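Local structure of DegV family protein (Thermus thermophilus, 2DT8) at residues 64-69 against 96-101; 152-157 against 213-218; 225-230 against 275-280. The protein binds fatty acid, here palmitic acid, and also a zinc ion; its wider cellular role is not established. All coordinates share one frame; numbering follows the deposited sequence.

Interaction 1: residues 64-69 against 96-101; sequences PSPEDF and VQSAEL. With ZN (zinc ion), chain B.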
loop_
_atom_site.group_PDB
_atom_site.type_symbol
_atom_site.label_atom_id
_atom_site.label_comp_id
_atom_site.label_asym_id
_atom_site.label_seq_id
_atom_site.Cartn_x
_atom_site.Cartn_y
_atom_site.Cartn_z
ATOM N N PRO A 64 -5.281 -11.030 -8.738
ATOM C CA PRO A 64 -6.298 -11.137 -9.766
ATOM C C PRO A 64 -5.810 -11.941 -11.006
ATOM O O PRO A 64 -4.590 -12.047 -11.174
ATOM C CB PRO A 64 -6.590 -9.671 -10.289
ATOM C CG PRO A 64 -5.967 -8.829 -9.202
ATOM C CD PRO A 64 -4.783 -9.646 -8.732
ATOM N N SER A 65 -6.702 -12.500 -11.815
ATOM C CA SER A 65 -6.293 -13.288 -12.974
ATOM C C SER A 65 -6.089 -12.344 -14.151
ATOM O O SER A 65 -6.489 -11.175 -14.108
ATOM C CB SER A 65 -7.404 -14.258 -13.359
ATOM O OG SER A 65 -8.518 -13.549 -13.890
ATOM N N PRO A 66 -5.467 -12.841 -15.233
ATOM C CA PRO A 66 -5.272 -11.967 -16.386
ATOM C C PRO A 66 -6.619 -11.483 -16.943
ATOM O O PRO A 66 -6.740 -10.336 -17.359
ATOM C CB PRO A 66 -4.531 -12.863 -17.369
ATOM C CG PRO A 66 -3.681 -13.704 -16.468
ATOM C CD PRO A 66 -4.638 -14.057 -15.341
ATOM N N GLU A 67 -7.637 -12.346 -16.960
ATOM C CA GLU A 67 -8.924 -11.907 -17.486
ATOM C C GLU A 67 -9.625 -10.906 -16.564
ATOM O O GLU A 67 -10.413 -10.095 -17.042
ATOM C CB GLU A 67 -9.834 -13.105 -17.800
ATOM C CG GLU A 67 -9.384 -13.960 -19.002
ATOM C CD GLU A 67 -9.193 -13.177 -20.301
ATOM O OE1 GLU A 67 -9.883 -12.151 -20.528
ATOM O OE2 GLU A 67 -8.341 -13.617 -21.107
ATOM N N ASP A 68 -9.345 -10.949 -15.257
ATOM C CA ASP A 68 -9.936 -9.968 -14.344
ATOM C C ASP A 68 -9.466 -8.591 -14.826
ATOM O O ASP A 68 -10.242 -7.640 -14.895
ATOM C CB ASP A 68 -9.464 -10.176 -12.898
ATOM C CG ASP A 68 -10.103 -11.383 -12.225
ATOM O OD1 ASP A 68 -11.208 -11.799 -12.638
ATOM O OD2 ASP A 68 -9.507 -11.899 -11.256
ATOM N N PHE A 69 -8.182 -8.499 -15.162
ATOM C CA PHE A 69 -7.627 -7.247 -15.656
ATOM C C PHE A 69 -8.104 -6.923 -17.067
ATOM O O PHE A 69 -8.454 -5.782 -17.359
ATOM C CB PHE A 69 -6.096 -7.306 -15.645
ATOM C CG PHE A 69 -5.481 -6.892 -14.344
ATOM C CD1 PHE A 69 -5.530 -5.562 -13.939
ATOM C CD2 PHE A 69 -4.868 -7.825 -13.521
ATOM C CE1 PHE A 69 -4.969 -5.164 -12.732
ATOM C CE2 PHE A 69 -4.302 -7.443 -12.305
ATOM C CZ PHE A 69 -4.356 -6.105 -11.910
ATOM N N VAL A 96 1.148 -7.567 -10.614
ATOM C CA VAL A 96 1.786 -6.910 -11.760
ATOM C C VAL A 96 1.877 -7.875 -12.943
ATOM O O VAL A 96 1.589 -7.505 -14.084
ATOM C CB VAL A 96 3.193 -6.393 -11.401
ATOM C CG1 VAL A 96 4.001 -6.121 -12.685
ATOM C CG2 VAL A 96 3.065 -5.103 -10.590
ATOM N N GLN A 97 2.364 -9.074 -12.730
ATOM C CA GLN A 97 2.427 -10.095 -13.769
ATOM C C GLN A 97 1.061 -10.301 -14.431
ATOM O O GLN A 97 0.980 -10.470 -15.647
ATOM C CB GLN A 97 2.938 -11.402 -13.166
ATOM C CG GLN A 97 2.828 -12.608 -14.074
ATOM C CD GLN A 97 3.578 -13.804 -13.513
ATOM O OE1 GLN A 97 3.317 -14.943 -13.891
ATOM N NE2 GLN A 97 4.526 -13.544 -12.614
ATOM N N SER A 98 -0.055 -10.458 -13.659
ATOM C CA SER A 98 -1.360 -10.643 -14.280
ATOM C C SER A 98 -1.741 -9.434 -15.137
ATOM O O SER A 98 -2.306 -9.577 -16.237
ATOM C CB SER A 98 -2.446 -10.857 -13.221
ATOM O OG SER A 98 -2.377 -12.177 -12.720
ATOM N N ALA A 99 -1.444 -8.241 -14.625
ATOM C CA ALA A 99 -1.754 -7.014 -15.350
ATOM C C ALA A 99 -0.969 -6.976 -16.665
ATOM O O ALA A 99 -1.521 -6.615 -17.704
ATOM C CB ALA A 99 -1.413 -5.793 -14.488
ATOM N N GLU A 100 0.309 -7.350 -16.619
ATOM C CA GLU A 100 1.128 -7.346 -17.831
ATOM C C GLU A 100 0.605 -8.350 -18.851
ATOM O O GLU A 100 0.582 -8.064 -20.051
ATOM C CB GLU A 100 2.585 -7.628 -17.491
ATOM C CG GLU A 100 3.177 -6.522 -16.642
ATOM C CD GLU A 100 4.610 -6.768 -16.263
ATOM O OE1 GLU A 100 4.985 -7.944 -16.091
ATOM O OE2 GLU A 100 5.357 -5.778 -16.118
ATOM N N LEU A 101 0.160 -9.516 -18.393
ATOM C CA LEU A 101 -0.394 -10.487 -19.337
ATOM C C LEU A 101 -1.664 -9.925 -19.999
ATOM O O LEU A 101 -1.874 -10.089 -21.208
ATOM C CB LEU A 101 -0.702 -11.805 -18.622
ATOM C CG LEU A 101 0.535 -12.624 -18.240
ATOM C CD1 LEU A 101 0.162 -13.757 -17.290
ATOM C CD2 LEU A 101 1.169 -13.178 -19.509
HETATM ZN ZN ZN B . -7.662 -12.982 -22.802
HETATM O O HOH W 1 -6.168 -14.532 -23.049
#
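The Phe69 ring carries Ala99 CB over the centre of one face, a CH-pi contact 3.8 Å from the ring centroid and 6° off the normal. Along the same ring Phe69 CD2 comes 3.6 Å from Ala99 N, and the ring of His87 meets it at a steep angle. This pairs the first turn of helix 66-76 with helix 95-103 in the N-terminal half of the DegV fold. The polar link is a hydrogen bond from Ser98 OG to Pro64 O, 2.7 Å long. A chi1 of -77° sets OG beside the backbone N of Ser98, from where it reaches Pro64 O, tilted 16° from the carbonyl plane. Pro66 and Leu101 run alongside each other in the same direction, Pro66 CG 3.9 Å from Leu101 CD1. Ser65 and Asp68 form a capping box: Asp68 N donates to Ser65 OG, and Ser65 N meets Asp68 OD2 from above the carboxylate plane at 2.9 Å. Glu67 starts out away from the partner helix, but its bent chain brings the end back nearer, and OE2 binds zinc at 1.9 Å. The Ser98 hydroxyl thus satisfies Pro64 O just before the helix, while two carboxylate ligands, Glu67 and Glu105, would offset the zinc charge.

Interaction 2: residues 152-157 against 213-218; sequences DHFVRF and KAFRAW. With PLM (palmitic acid), chain C.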
loop_
_atom_site.group_PDB
_atom_site.type_symbol
_atom_site.label_atom_id
_atom_site.label_comp_id
_atom_site.label_asym_id
_atom_site.label_seq_id
_atom_site.Cartn_x
_atom_site.Cartn_y
_atom_site.Cartn_z
ATOM N N ASP A 152 12.110 7.975 -4.530
ATOM C CA ASP A 152 12.146 8.855 -3.378
ATOM C C ASP A 152 10.827 8.969 -2.618
ATOM O O ASP A 152 9.971 9.791 -2.940
ATOM C CB ASP A 152 12.620 10.243 -3.844
ATOM C CG ASP A 152 12.676 11.273 -2.719
ATOM O OD1 ASP A 152 13.000 10.897 -1.575
ATOM O OD2 ASP A 152 12.417 12.472 -2.985
ATOM N N HIS A 153 10.649 8.099 -1.633
ATOM C CA HIS A 153 9.474 8.166 -0.777
ATOM C C HIS A 153 9.853 7.600 0.580
ATOM O O HIS A 153 10.972 7.107 0.788
ATOM C CB HIS A 153 8.236 7.467 -1.383
ATOM C CG HIS A 153 8.338 5.979 -1.495
ATOM N ND1 HIS A 153 8.663 5.346 -2.676
ATOM C CD2 HIS A 153 8.065 4.997 -0.603
ATOM C CE1 HIS A 153 8.580 4.037 -2.507
ATOM N NE2 HIS A 153 8.219 3.799 -1.259
ATOM N N PHE A 154 8.931 7.720 1.522
ATOM C CA PHE A 154 9.178 7.281 2.875
ATOM C C PHE A 154 8.114 6.316 3.354
ATOM O O PHE A 154 6.949 6.461 3.008
ATOM C CB PHE A 154 9.161 8.505 3.794
ATOM C CG PHE A 154 9.381 8.186 5.234
ATOM C CD1 PHE A 154 10.669 8.052 5.728
ATOM C CD2 PHE A 154 8.300 8.002 6.098
ATOM C CE1 PHE A 154 10.889 7.744 7.071
ATOM C CE2 PHE A 154 8.515 7.693 7.439
ATOM C CZ PHE A 154 9.808 7.565 7.920
ATOM N N VAL A 155 8.536 5.325 4.130
ATOM C CA VAL A 155 7.597 4.400 4.746
ATOM C C VAL A 155 8.178 3.736 5.983
ATOM O O VAL A 155 9.325 3.287 5.993
ATOM C CB VAL A 155 7.075 3.292 3.768
ATOM C CG1 VAL A 155 8.232 2.566 3.087
ATOM C CG2 VAL A 155 6.198 2.292 4.549
ATOM N N ARG A 156 7.385 3.735 7.051
ATOM C CA ARG A 156 7.745 3.060 8.286
ATOM C C ARG A 156 6.472 2.471 8.851
ATOM O O ARG A 156 5.406 3.081 8.773
ATOM C CB ARG A 156 8.321 4.025 9.329
ATOM C CG ARG A 156 9.752 4.462 9.083
ATOM C CD ARG A 156 10.733 3.301 9.172
ATOM N NE ARG A 156 12.122 3.761 9.067
ATOM C CZ ARG A 156 12.714 4.118 7.931
ATOM N NH1 ARG A 156 12.055 4.076 6.782
ATOM N NH2 ARG A 156 13.982 4.524 7.938
ATOM N N PHE A 157 6.577 1.276 9.410
ATOM C CA PHE A 157 5.421 0.673 10.057
ATOM C C PHE A 157 5.869 -0.311 11.118
ATOM O O PHE A 157 7.022 -0.745 11.144
ATOM C CB PHE A 157 4.476 -0.020 9.051
ATOM C CG PHE A 157 5.044 -1.253 8.389
ATOM C CD1 PHE A 157 5.934 -1.151 7.315
ATOM C CD2 PHE A 157 4.640 -2.523 8.798
ATOM C CE1 PHE A 157 6.399 -2.300 6.656
ATOM C CE2 PHE A 157 5.099 -3.677 8.148
ATOM C CZ PHE A 157 5.986 -3.564 7.071
ATOM N N LYS A 213 12.061 9.982 14.125
ATOM C CA LYS A 213 13.467 10.292 13.907
ATOM C C LYS A 213 13.807 10.017 12.439
ATOM O O LYS A 213 14.444 10.837 11.775
ATOM C CB LYS A 213 14.351 9.427 14.816
ATOM C CG LYS A 213 15.846 9.579 14.546
ATOM C CD LYS A 213 16.674 8.666 15.453
ATOM C CE LYS A 213 18.156 8.721 15.097
ATOM N NZ LYS A 213 18.976 7.842 15.988
ATOM N N ALA A 214 13.385 8.859 11.940
ATOM C CA ALA A 214 13.640 8.483 10.551
ATOM C C ALA A 214 12.945 9.457 9.605
ATOM O O ALA A 214 13.507 9.857 8.581
ATOM C CB ALA A 214 13.145 7.063 10.291
ATOM N N PHE A 215 11.716 9.833 9.947
ATOM C CA PHE A 215 10.947 10.755 9.126
ATOM C C PHE A 215 11.598 12.126 9.020
ATOM O O PHE A 215 11.675 12.698 7.930
ATOM C CB PHE A 215 9.536 10.916 9.687
ATOM C CG PHE A 215 8.666 11.835 8.880
ATOM C CD1 PHE A 215 8.376 11.551 7.546
ATOM C CD2 PHE A 215 8.127 12.984 9.451
ATOM C CE1 PHE A 215 7.559 12.395 6.796
ATOM C CE2 PHE A 215 7.307 13.834 8.707
ATOM C CZ PHE A 215 7.023 13.538 7.382
ATOM N N ARG A 216 12.051 12.663 10.146
ATOM C CA ARG A 216 12.699 13.967 10.128
ATOM C C ARG A 216 13.953 13.928 9.253
ATOM O O ARG A 216 14.208 14.860 8.487
ATOM C CB ARG A 216 13.061 14.407 11.548
ATOM C CG ARG A 216 11.881 14.909 12.366
ATOM C CD ARG A 216 12.348 15.337 13.755
ATOM N NE ARG A 216 11.264 15.827 14.604
ATOM C CZ ARG A 216 10.718 17.036 14.507
ATOM N NH1 ARG A 216 11.150 17.894 13.594
ATOM N NH2 ARG A 216 9.738 17.388 15.331
ATOM N N ALA A 217 14.730 12.854 9.367
ATOM C CA ALA A 217 15.943 12.699 8.566
ATOM C C ALA A 217 15.585 12.684 7.080
ATOM O O ALA A 217 16.226 13.361 6.271
ATOM C CB ALA A 217 16.665 11.416 8.942
ATOM N N TRP A 218 14.560 11.916 6.721
ATOM C CA TRP A 218 14.115 11.838 5.328
ATOM C C TRP A 218 13.521 13.165 4.837
ATOM O O TRP A 218 13.715 13.555 3.679
ATOM C CB TRP A 218 13.049 10.740 5.170
ATOM C CG TRP A 218 12.397 10.727 3.823
ATOM C CD1 TRP A 218 12.842 10.087 2.700
ATOM C CD2 TRP A 218 11.219 11.443 3.437
ATOM N NE1 TRP A 218 12.015 10.362 1.642
ATOM C CE2 TRP A 218 11.004 11.187 2.064
ATOM C CE3 TRP A 218 10.312 12.266 4.119
ATOM C CZ2 TRP A 218 9.940 11.744 1.353
ATOM C CZ3 TRP A 218 9.249 12.820 3.416
ATOM C CH2 TRP A 218 9.069 12.550 2.044
HETATM C C1 PLM C . -1.422 -11.631 -3.254
HETATM O O1 PLM C . -0.789 -11.567 -4.428
HETATM O O2 PLM C . -1.934 -12.673 -2.906
HETATM C C2 PLM C . -1.490 -10.404 -2.368
HETATM C C3 PLM C . -0.205 -10.317 -1.537
HETATM C C4 PLM C . -0.265 -9.114 -0.593
HETATM C C5 PLM C . 1.044 -9.029 0.189
HETATM C C6 PLM C . 1.054 -7.782 1.071
HETATM C C7 PLM C . 2.347 -7.753 1.862
HETATM C C8 PLM C . 2.478 -6.435 2.587
HETATM C C9 PLM C . 3.916 -6.310 3.085
HETATM C CA PLM C . 3.967 -5.372 4.274
HETATM C CB PLM C . 4.075 -3.953 3.747
HETATM C CC PLM C . 2.771 -3.226 4.022
HETATM C CD PLM C . 3.067 -1.968 4.816
HETATM C CE PLM C . 1.748 -1.334 5.250
HETATM C CF PLM C . 2.026 -0.121 6.150
HETATM C CG PLM C . 2.424 1.078 5.289
HETATM O O HOH W 2 14.250 9.048 -0.113
#
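Phe154 and Trp218 both hold CG anti to the backbone N (chi1 179° and 172°), which brings the two side chains together where helix 204-219 packs antiparallel on strand 154-158. With Phe215 they form an aromatic cluster in this alpha/beta layer of the DegV fold; the short segments' axes pass 9.3 Å apart. Phe154 CB sits over the five-membered ring of Trp218, 3.7 Å from its centroid, a CH-pi contact. Phe215 turns its edge to the Phe154 face, CD1 toward the rim, an edge-to-face pair with planes at 63° and centroids 5.3 Å apart. Ala214 CB lies in plane at the edge of Phe154 and also meets Arg156 NH2 at 3.6 Å. Asp152 is held mainly by a salt bridge to Arg222, whose cation also meets the Trp218 ring. Trp218 NE1 reaches Asp152 OD1 in a weak bond of 3.4 Å; water 2, in the indole plane, donates to OD1 at 2.7 Å and accepts weakly from NE1 at 3.1 Å. An alanine in place of Trp218 would probably open a gap beside Phe154 CB and leave Asp152 OD1 and water 2 without the indole N-H. Facing palmitic acid instead, Val155 CG2 meets its CG, and the Phe157 ring has its CD centred 3.8 Å above one face.

Interaction 3: residues 225-230 against 275-280; sequences IRAYFL and FYAYSL. With PLM (palmitic acid), chain C.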
loop_
_atom_site.group_PDB
_atom_site.type_symbol
_atom_site.label_atom_id
_atom_site.label_comp_id
_atom_site.label_asym_id
_atom_site.label_seq_id
_atom_site.Cartn_x
_atom_site.Cartn_y
_atom_site.Cartn_z
ATOM N N ILE A 225 5.105 18.169 2.011
ATOM C CA ILE A 225 5.075 16.735 2.246
ATOM C C ILE A 225 3.638 16.266 2.402
ATOM O O ILE A 225 2.827 16.934 3.044
ATOM C CB ILE A 225 5.840 16.372 3.537
ATOM C CG1 ILE A 225 7.305 16.805 3.414
ATOM C CG2 ILE A 225 5.711 14.871 3.809
ATOM C CD1 ILE A 225 8.088 16.755 4.712
ATOM N N ARG A 226 3.323 15.128 1.791
ATOM C CA ARG A 226 2.004 14.515 1.896
ATOM C C ARG A 226 2.222 13.165 2.566
ATOM O O ARG A 226 3.070 12.377 2.138
ATOM C CB ARG A 226 1.370 14.332 0.516
ATOM C CG ARG A 226 0.970 15.648 -0.150
ATOM C CD ARG A 226 0.535 15.449 -1.591
ATOM N NE ARG A 226 -0.030 16.679 -2.150
ATOM C CZ ARG A 226 -0.340 16.848 -3.431
ATOM N NH1 ARG A 226 -0.134 15.871 -4.308
ATOM N NH2 ARG A 226 -0.866 17.999 -3.838
ATOM N N ALA A 227 1.468 12.915 3.633
ATOM C CA ALA A 227 1.589 11.680 4.393
ATOM C C ALA A 227 0.297 10.860 4.379
ATOM O O ALA A 227 -0.805 11.391 4.341
ATOM C CB ALA A 227 1.995 11.995 5.817
ATOM N N TYR A 228 0.514 9.535 4.456
ATOM C CA TYR A 228 -0.641 8.661 4.404
ATOM C C TYR A 228 -0.511 7.617 5.555
ATOM O O TYR A 228 0.395 6.793 5.573
ATOM C CB TYR A 228 -0.674 7.971 3.016
ATOM C CG TYR A 228 -0.792 9.027 1.975
ATOM C CD1 TYR A 228 0.343 9.711 1.550
ATOM C CD2 TYR A 228 -2.038 9.358 1.442
ATOM C CE1 TYR A 228 0.236 10.713 0.597
ATOM C CE2 TYR A 228 -2.146 10.367 0.496
ATOM C CZ TYR A 228 -1.017 11.047 0.079
ATOM O OH TYR A 228 -1.118 12.059 -0.856
ATOM N N PHE A 229 -1.475 7.726 6.487
ATOM C CA PHE A 229 -1.388 6.861 7.647
ATOM C C PHE A 229 -2.298 5.646 7.525
ATOM O O PHE A 229 -3.407 5.733 7.006
ATOM C CB PHE A 229 -1.770 7.668 8.897
ATOM C CG PHE A 229 -0.825 8.798 9.179
ATOM C CD1 PHE A 229 -0.930 10.003 8.483
ATOM C CD2 PHE A 229 0.205 8.636 10.090
ATOM C CE1 PHE A 229 -0.010 11.030 8.703
ATOM C CE2 PHE A 229 1.132 9.659 10.318
ATOM C CZ PHE A 229 1.019 10.857 9.620
ATOM N N LEU A 230 -1.812 4.523 8.041
ATOM C CA LEU A 230 -2.517 3.250 7.948
ATOM C C LEU A 230 -2.512 2.461 9.258
ATOM O O LEU A 230 -1.587 2.536 10.057
ATOM C CB LEU A 230 -1.823 2.380 6.894
ATOM C CG LEU A 230 -1.823 2.964 5.478
ATOM C CD1 LEU A 230 -0.682 2.377 4.658
ATOM C CD2 LEU A 230 -3.181 2.692 4.834
ATOM N N PHE A 275 2.958 4.788 8.296
ATOM C CA PHE A 275 2.564 5.774 7.309
ATOM C C PHE A 275 3.530 5.819 6.123
ATOM O O PHE A 275 4.697 5.469 6.226
ATOM C CB PHE A 275 2.232 7.219 7.743
ATOM C CG PHE A 275 3.484 7.916 8.186
ATOM C CD1 PHE A 275 3.992 7.676 9.456
ATOM C CD2 PHE A 275 4.112 8.817 7.340
ATOM C CE1 PHE A 275 5.132 8.343 9.880
ATOM C CE2 PHE A 275 5.256 9.481 7.773
ATOM C CZ PHE A 275 5.771 9.247 9.041
ATOM N N TYR A 276 2.943 6.222 4.982
ATOM C CA TYR A 276 3.783 6.362 3.808
ATOM C C TYR A 276 3.795 7.880 3.620
ATOM O O TYR A 276 2.954 8.603 4.138
ATOM C CB TYR A 276 2.972 5.794 2.594
ATOM C CG TYR A 276 3.586 4.529 2.109
ATOM C CD1 TYR A 276 4.668 4.573 1.235
ATOM C CD2 TYR A 276 3.075 3.294 2.512
ATOM C CE1 TYR A 276 5.241 3.397 0.773
ATOM C CE2 TYR A 276 3.640 2.118 2.042
ATOM C CZ TYR A 276 4.716 2.167 1.174
ATOM O OH TYR A 276 5.298 1.000 0.718
ATOM N N ALA A 277 4.818 8.306 2.857
ATOM C CA ALA A 277 4.916 9.730 2.602
ATOM C C ALA A 277 5.836 10.201 1.325
ATOM O O ALA A 277 6.687 9.401 0.946
ATOM C CB ALA A 277 5.523 10.683 3.739
ATOM N N TYR A 278 5.579 11.339 0.696
ATOM C CA TYR A 278 6.413 11.796 -0.416
ATOM C C TYR A 278 6.328 13.307 -0.428
ATOM O O TYR A 278 5.507 13.889 0.288
ATOM C CB TYR A 278 5.985 11.228 -1.778
ATOM C CG TYR A 278 4.718 11.798 -2.367
ATOM C CD1 TYR A 278 3.475 11.261 -2.036
ATOM C CD2 TYR A 278 4.763 12.854 -3.279
ATOM C CE1 TYR A 278 2.311 11.756 -2.596
ATOM C CE2 TYR A 278 3.595 13.363 -3.847
ATOM C CZ TYR A 278 2.371 12.808 -3.500
ATOM O OH TYR A 278 1.212 13.306 -4.037
ATOM N N SER A 279 7.185 13.945 -1.209
ATOM C CA SER A 279 7.187 15.399 -1.282
ATOM C C SER A 279 7.090 15.863 -2.717
ATOM O O SER A 279 7.309 15.087 -3.652
ATOM C CB SER A 279 8.453 15.963 -0.640
ATOM O OG SER A 279 9.608 15.576 -1.367
ATOM N N LEU A 280 6.748 17.137 -2.892
ATOM C CA LEU A 280 6.623 17.696 -4.229
ATOM C C LEU A 280 6.882 19.194 -4.225
ATOM O O LEU A 280 7.111 19.750 -3.129
ATOM C CB LEU A 280 5.227 17.417 -4.798
ATOM C CG LEU A 280 4.011 18.072 -4.135
ATOM C CD1 LEU A 280 2.803 17.888 -5.033
ATOM C CD2 LEU A 280 3.753 17.473 -2.764
ATOM O OXT LEU A 280 6.852 19.784 -5.326
HETATM C C1 PLM C . -1.422 -11.631 -3.254
HETATM O O1 PLM C . -0.789 -11.567 -4.428
HETATM O O2 PLM C . -1.934 -12.673 -2.906
HETATM C C2 PLM C . -1.490 -10.404 -2.368
HETATM C C3 PLM C . -0.205 -10.317 -1.537
HETATM C C4 PLM C . -0.265 -9.114 -0.593
HETATM C C5 PLM C . 1.044 -9.029 0.189
HETATM C C6 PLM C . 1.054 -7.782 1.071
HETATM C C7 PLM C . 2.347 -7.753 1.862
HETATM C C8 PLM C . 2.478 -6.435 2.587
HETATM C C9 PLM C . 3.916 -6.310 3.085
HETATM C CA PLM C . 3.967 -5.372 4.274
HETATM C CB PLM C . 4.075 -3.953 3.747
HETATM C CC PLM C . 2.771 -3.226 4.022
HETATM C CD PLM C . 3.067 -1.968 4.816
HETATM C CE PLM C . 1.748 -1.334 5.250
HETATM C CF PLM C . 2.026 -0.121 6.150
HETATM C CG PLM C . 2.424 1.078 5.289
HETATM O O HOH W 3 -0.864 11.810 -3.635
#
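Arg226 and Tyr278 run side by side in the same direction off neighbouring strands, Arg226 NH1 donating to Tyr278 OH at 2.9 Å; the hydroxyl lies in the guanidinium plane although guanidinium and phenol planes stand 89° apart. The strands, 225-231 and 273-279, are antiparallel neighbours in the four-stranded mixed sheet of the C-terminal half of the DegV fold. Arg226 CB lies over one face of the Tyr278 ring; beyond it the chain runs extended, with Arg226 CD 3.3 Å from Tyr278 OH. A chi1 of 73° sets Tyr278 CG between the backbone N and the carbonyl carbon. Leu280 CD1 covers one guanidinium face, 3.6 Å from Arg226 NH1. The charge has stronger partners beyond the two strands: Glu131 forms a salt bridge with NH1 and Glu253 one with NE, and the two acids would balance it.

Arg226 and Tyr278 make a hydrogen-bonded pair, Arg226 N reaching Tyr278 O at 2.9 Å and Tyr278 N returning to Arg226 O. Tyr228 and Tyr276 make the next such pair, with Tyr228 N 2.6 Å from Tyr276 O. Ile225, Ala227, Phe229, Phe275, Ala277 and Ser279 share the other face of the sheet, where Ile225 and Phe275 touch helix 204-219. There Phe275 CB lies over the Phe229 face, toward the CD2 rim, 3.8 Å from the ring centroid, while the two ring planes are 30° apart and displaced, with little overlap. At the far end of the strands Leu230 CD1 and Tyr276 CD2 both touch the last carbon of palmitic acid, CG, the leucine at 3.4 Å. Back among the tyrosines, water 3 bridges Tyr228 OH and Tyr278 OH, 2.6 Å from the latter.

Interactions 2 and 3 are neighbours, with centres 9 Å apart, and share one sheet: strand 154-158 borders strand 273-279, with Phe154 O 2.8 Å from Ala277 N and Arg156 O 3.0 Å from Phe275 N, both probable hydrogen bonds. Phe275 also meets Phe154 and Phe215, so the two contacts share aromatic packing under helix 204-219. Both reach the methyl end of the palmitic acid tail. Interaction 1 lies on the opposite side of the chain's centre, its centre 32 Å from interaction 2 and 28 Å from interaction 3. It holds the zinc ligand Glu67, while Pro64 has its side chain about 6 Å from palmitic acid, whose carboxyl end is hydrogen-bonded to Ser93 and Thr61.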